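Long-range contact in GCN5 like acetylase + bromodomain (Cryptosporidium parvum, PDB 4LDF), which probably acetylates histone H3 as a GCN5-type transcriptional activator, and is represented here by its bromodomain, the module that in relatives reads acetylated lysine: residues A[24-34]-A[95-106]. Sequence-based numbering, arbitrary orientation. Where two conformers were deposited one is given.
Sequences TLSRHENAWPF and YTKYANQLEAFI
Leu102 wedges between His28 and Phe34 where, in the left-handed four-helix bundle of the bromodomain, the turn following helix 14-27 lies along helix 93-110. The seam shows how one leucine can serve two neighbours at once, packing the start of the ZA loop against the C-terminal helix. Its two methyls part company: CD2 rests over one face of the His28 imidazole, 3.6 Å from the ring centroid, a CH-pi contact, while CD1 meets Phe34 CE1 at 3.4 Å. On this inner side the packing is close and mostly apolar. Leu25 CD1 reaches Leu102 CB at 3.8 Å and also touches Ile106; Phe34 sets the edge of its ring against Tyr98 CB, and helix 71-88 closes over the same core through Phe82, against Leu102, and Cys85, against Phe34.

One end probably faces the acetyl-lysine pocket. Trp32, Pro33 and Phe34 form the WPF shelf, and Tyr95, touching Asn89, holds the gatekeeper position, as in other bromodomains. Pro33 CG abuts the edge of Tyr95, 3.6 Å from CD2. A glycerol about 3 Å from the Tyr95 side chain, probably from the crystallisation liquor, is consistent with a pocket here.

Toward solvent the contact becomes looser and more polar. The edge of His28 points into the face of Phe105 in a T-shaped pair, planes at 73°. Because His28 CG stands anti to its own backbone nitrogen (chi1 -166°), the imidazole swings across to helix 93-110; ND1 accepts the backbone N-H of Asn30 almost exactly in the ring plane, which should fix the ring's rotation. Asn30 lays its amide nearly parallel to the Tyr98 ring. The one hydrogen bond between the two segments runs from Asn30 ND2 to a lone pair of Gln101 OE1, in the carbonyl plane, at 2.8 Å and 168°.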
# COMPACT_ATOMS: atom_id res chain seq x y z
N THR A 24 -10.32 1.35 1.05
CA THR A 24 -10.65 0.60 2.26
C THR A 24 -9.44 0.58 3.20
O THR A 24 -9.58 0.87 4.40
CB THR A 24 -11.11 -0.84 1.93
OG1 THR A 24 -12.38 -0.76 1.32
CG2 THR A 24 -11.23 -1.74 3.19
N LEU A 25 -8.25 0.22 2.65
CA LEU A 25 -7.00 0.17 3.39
C LEU A 25 -6.69 1.49 4.05
O LEU A 25 -6.45 1.51 5.26
CB LEU A 25 -5.83 -0.33 2.53
CG LEU A 25 -4.46 -0.38 3.21
CD1 LEU A 25 -4.36 -1.53 4.24
CD2 LEU A 25 -3.34 -0.50 2.18
N SER A 26 -6.69 2.60 3.28
CA SER A 26 -6.39 3.95 3.78
C SER A 26 -7.31 4.44 4.89
O SER A 26 -6.85 5.17 5.77
CB SER A 26 -6.35 4.96 2.65
OG SER A 26 -7.60 5.00 1.97
N ARG A 27 -8.60 4.04 4.86
CA ARG A 27 -9.60 4.44 5.87
C ARG A 27 -9.39 3.78 7.23
O ARG A 27 -9.91 4.28 8.23
CB ARG A 27 -11.04 4.25 5.35
CG ARG A 27 -11.34 5.13 4.13
CD ARG A 27 -12.69 4.83 3.55
NE ARG A 27 -13.30 6.03 2.99
CZ ARG A 27 -13.87 6.99 3.71
NH1 ARG A 27 -14.40 8.05 3.12
NH2 ARG A 27 -13.92 6.90 5.03
N HIS A 28 -8.60 2.70 7.28
CA HIS A 28 -8.26 2.07 8.56
C HIS A 28 -7.47 3.12 9.36
O HIS A 28 -6.54 3.71 8.82
CB HIS A 28 -7.38 0.82 8.36
CG HIS A 28 -7.27 -0.03 9.59
ND1 HIS A 28 -6.58 0.40 10.72
CD2 HIS A 28 -7.71 -1.29 9.81
CE1 HIS A 28 -6.67 -0.58 11.59
NE2 HIS A 28 -7.32 -1.63 11.08
N GLU A 29 -7.84 3.36 10.62
CA GLU A 29 -7.18 4.37 11.48
C GLU A 29 -5.63 4.27 11.52
O GLU A 29 -4.98 5.31 11.54
CB GLU A 29 -7.78 4.38 12.89
CG GLU A 29 -7.48 3.15 13.74
CD GLU A 29 -7.87 3.20 15.21
OE1 GLU A 29 -7.37 2.36 15.98
OE2 GLU A 29 -8.69 4.08 15.59
N ASN A 30 -5.07 3.04 11.50
CA ASN A 30 -3.62 2.75 11.54
C ASN A 30 -2.91 2.77 10.19
O ASN A 30 -1.71 2.49 10.13
CB ASN A 30 -3.34 1.45 12.32
CG ASN A 30 -3.76 1.56 13.76
OD1 ASN A 30 -3.83 2.65 14.34
ND2 ASN A 30 -4.10 0.44 14.36
N ALA A 31 -3.63 3.14 9.14
CA ALA A 31 -3.09 3.27 7.78
C ALA A 31 -2.41 4.61 7.56
O ALA A 31 -1.74 4.80 6.54
CB ALA A 31 -4.21 3.07 6.77
N TRP A 32 -2.59 5.54 8.51
CA TRP A 32 -2.01 6.88 8.42
C TRP A 32 -0.51 6.96 8.01
O TRP A 32 -0.22 7.80 7.16
CB TRP A 32 -2.38 7.76 9.62
CG TRP A 32 -1.66 7.43 10.89
CD1 TRP A 32 -2.11 6.63 11.91
CD2 TRP A 32 -0.34 7.85 11.25
NE1 TRP A 32 -1.15 6.55 12.90
CE2 TRP A 32 -0.03 7.25 12.50
CE3 TRP A 32 0.61 8.71 10.67
CZ2 TRP A 32 1.19 7.46 13.15
CZ3 TRP A 32 1.84 8.89 11.29
CH2 TRP A 32 2.11 8.28 12.53
N PRO A 33 0.44 6.10 8.49
CA PRO A 33 1.85 6.23 8.04
C PRO A 33 2.08 5.79 6.60
O PRO A 33 3.22 5.91 6.11
CB PRO A 33 2.62 5.29 8.99
CG PRO A 33 1.71 4.93 10.05
CD PRO A 33 0.34 5.02 9.50
N PHE A 34 1.04 5.25 5.92
CA PHE A 34 1.16 4.71 4.56
C PHE A 34 0.37 5.53 3.53
O PHE A 34 0.46 5.22 2.34
CB PHE A 34 0.70 3.23 4.54
CG PHE A 34 1.30 2.34 5.62
CD1 PHE A 34 0.68 2.20 6.85
CD2 PHE A 34 2.47 1.63 5.38
CE1 PHE A 34 1.26 1.44 7.87
CE2 PHE A 34 3.02 0.80 6.37
CZ PHE A 34 2.41 0.71 7.61
N TYR A 95 5.15 0.98 13.73
CA TYR A 95 4.97 0.84 12.29
C TYR A 95 5.02 -0.61 11.81
O TYR A 95 4.32 -0.93 10.84
CB TYR A 95 5.95 1.73 11.52
CG TYR A 95 5.89 3.18 11.96
CD1 TYR A 95 6.96 3.77 12.62
CD2 TYR A 95 4.73 3.93 11.77
CE1 TYR A 95 6.88 5.09 13.08
CE2 TYR A 95 4.64 5.25 12.22
CZ TYR A 95 5.73 5.83 12.87
OH TYR A 95 5.66 7.13 13.29
N THR A 96 5.79 -1.49 12.48
CA THR A 96 5.83 -2.91 12.10
C THR A 96 4.51 -3.54 12.54
O THR A 96 3.96 -4.39 11.82
CB THR A 96 7.05 -3.63 12.70
OG1 THR A 96 8.22 -3.14 12.05
CG2 THR A 96 6.97 -5.17 12.57
N LYS A 97 4.01 -3.13 13.72
CA LYS A 97 2.75 -3.62 14.28
C LYS A 97 1.59 -3.23 13.36
O LYS A 97 0.72 -4.06 13.09
CB LYS A 97 2.56 -3.05 15.70
CG LYS A 97 1.65 -3.90 16.58
N TYR A 98 1.59 -1.97 12.85
CA TYR A 98 0.55 -1.51 11.94
C TYR A 98 0.65 -2.28 10.62
O TYR A 98 -0.36 -2.81 10.15
CB TYR A 98 0.65 0.00 11.66
CG TYR A 98 0.49 0.94 12.84
CD1 TYR A 98 -0.23 0.57 13.97
CD2 TYR A 98 1.00 2.24 12.79
CE1 TYR A 98 -0.39 1.45 15.05
CE2 TYR A 98 0.83 3.13 13.85
CZ TYR A 98 0.12 2.73 14.97
OH TYR A 98 -0.03 3.60 16.03
N ALA A 99 1.87 -2.38 10.05
CA ALA A 99 2.14 -3.09 8.80
C ALA A 99 1.59 -4.51 8.79
O ALA A 99 1.01 -4.91 7.78
CB ALA A 99 3.64 -3.11 8.49
N ASN A 100 1.79 -5.27 9.89
CA ASN A 100 1.34 -6.66 10.09
C ASN A 100 -0.20 -6.70 10.20
O ASN A 100 -0.85 -7.51 9.53
CB ASN A 100 2.00 -7.27 11.36
CG ASN A 100 3.47 -7.64 11.19
OD1 ASN A 100 3.99 -7.67 10.09
ND2 ASN A 100 4.15 -7.98 12.26
N GLN A 101 -0.76 -5.79 11.01
CA GLN A 101 -2.20 -5.64 11.22
C GLN A 101 -2.91 -5.30 9.91
O GLN A 101 -3.87 -5.98 9.57
CB GLN A 101 -2.48 -4.56 12.28
CG GLN A 101 -3.98 -4.33 12.51
CD GLN A 101 -4.28 -3.13 13.36
OE1 GLN A 101 -3.66 -2.08 13.23
NE2 GLN A 101 -5.30 -3.26 14.19
N LEU A 102 -2.39 -4.31 9.15
CA LEU A 102 -3.04 -3.87 7.92
C LEU A 102 -2.93 -4.85 6.79
O LEU A 102 -3.86 -4.94 6.00
CB LEU A 102 -2.59 -2.47 7.48
CG LEU A 102 -2.68 -1.32 8.50
CD1 LEU A 102 -1.73 -0.24 8.15
CD2 LEU A 102 -4.05 -0.77 8.57
N GLU A 103 -1.80 -5.58 6.68
CA GLU A 103 -1.62 -6.57 5.62
C GLU A 103 -2.61 -7.71 5.81
O GLU A 103 -3.28 -8.09 4.86
CB GLU A 103 -0.17 -7.08 5.60
CG GLU A 103 0.17 -7.87 4.34
CD GLU A 103 1.58 -8.42 4.30
OE1 GLU A 103 1.75 -9.59 3.89
OE2 GLU A 103 2.50 -7.72 4.75
N ALA A 104 -2.76 -8.19 7.07
CA ALA A 104 -3.71 -9.24 7.43
C ALA A 104 -5.14 -8.76 7.21
O ALA A 104 -5.97 -9.53 6.74
CB ALA A 104 -3.52 -9.64 8.89
N PHE A 105 -5.42 -7.48 7.51
CA PHE A 105 -6.75 -6.87 7.34
C PHE A 105 -7.16 -6.80 5.85
O PHE A 105 -8.30 -7.13 5.53
CB PHE A 105 -6.79 -5.47 7.99
CG PHE A 105 -7.89 -4.54 7.53
CD1 PHE A 105 -9.17 -4.62 8.08
CD2 PHE A 105 -7.65 -3.56 6.57
CE1 PHE A 105 -10.19 -3.76 7.65
CE2 PHE A 105 -8.66 -2.68 6.17
CZ PHE A 105 -9.93 -2.80 6.69
N ILE A 106 -6.23 -6.37 4.96
CA ILE A 106 -6.50 -6.17 3.52
C ILE A 106 -6.35 -7.38 2.59
O ILE A 106 -6.94 -7.38 1.50
CB ILE A 106 -5.79 -4.89 2.97
CG1 ILE A 106 -6.57 -4.22 1.80
CG2 ILE A 106 -4.34 -5.17 2.59
CD1 ILE A 106 -7.99 -3.65 2.15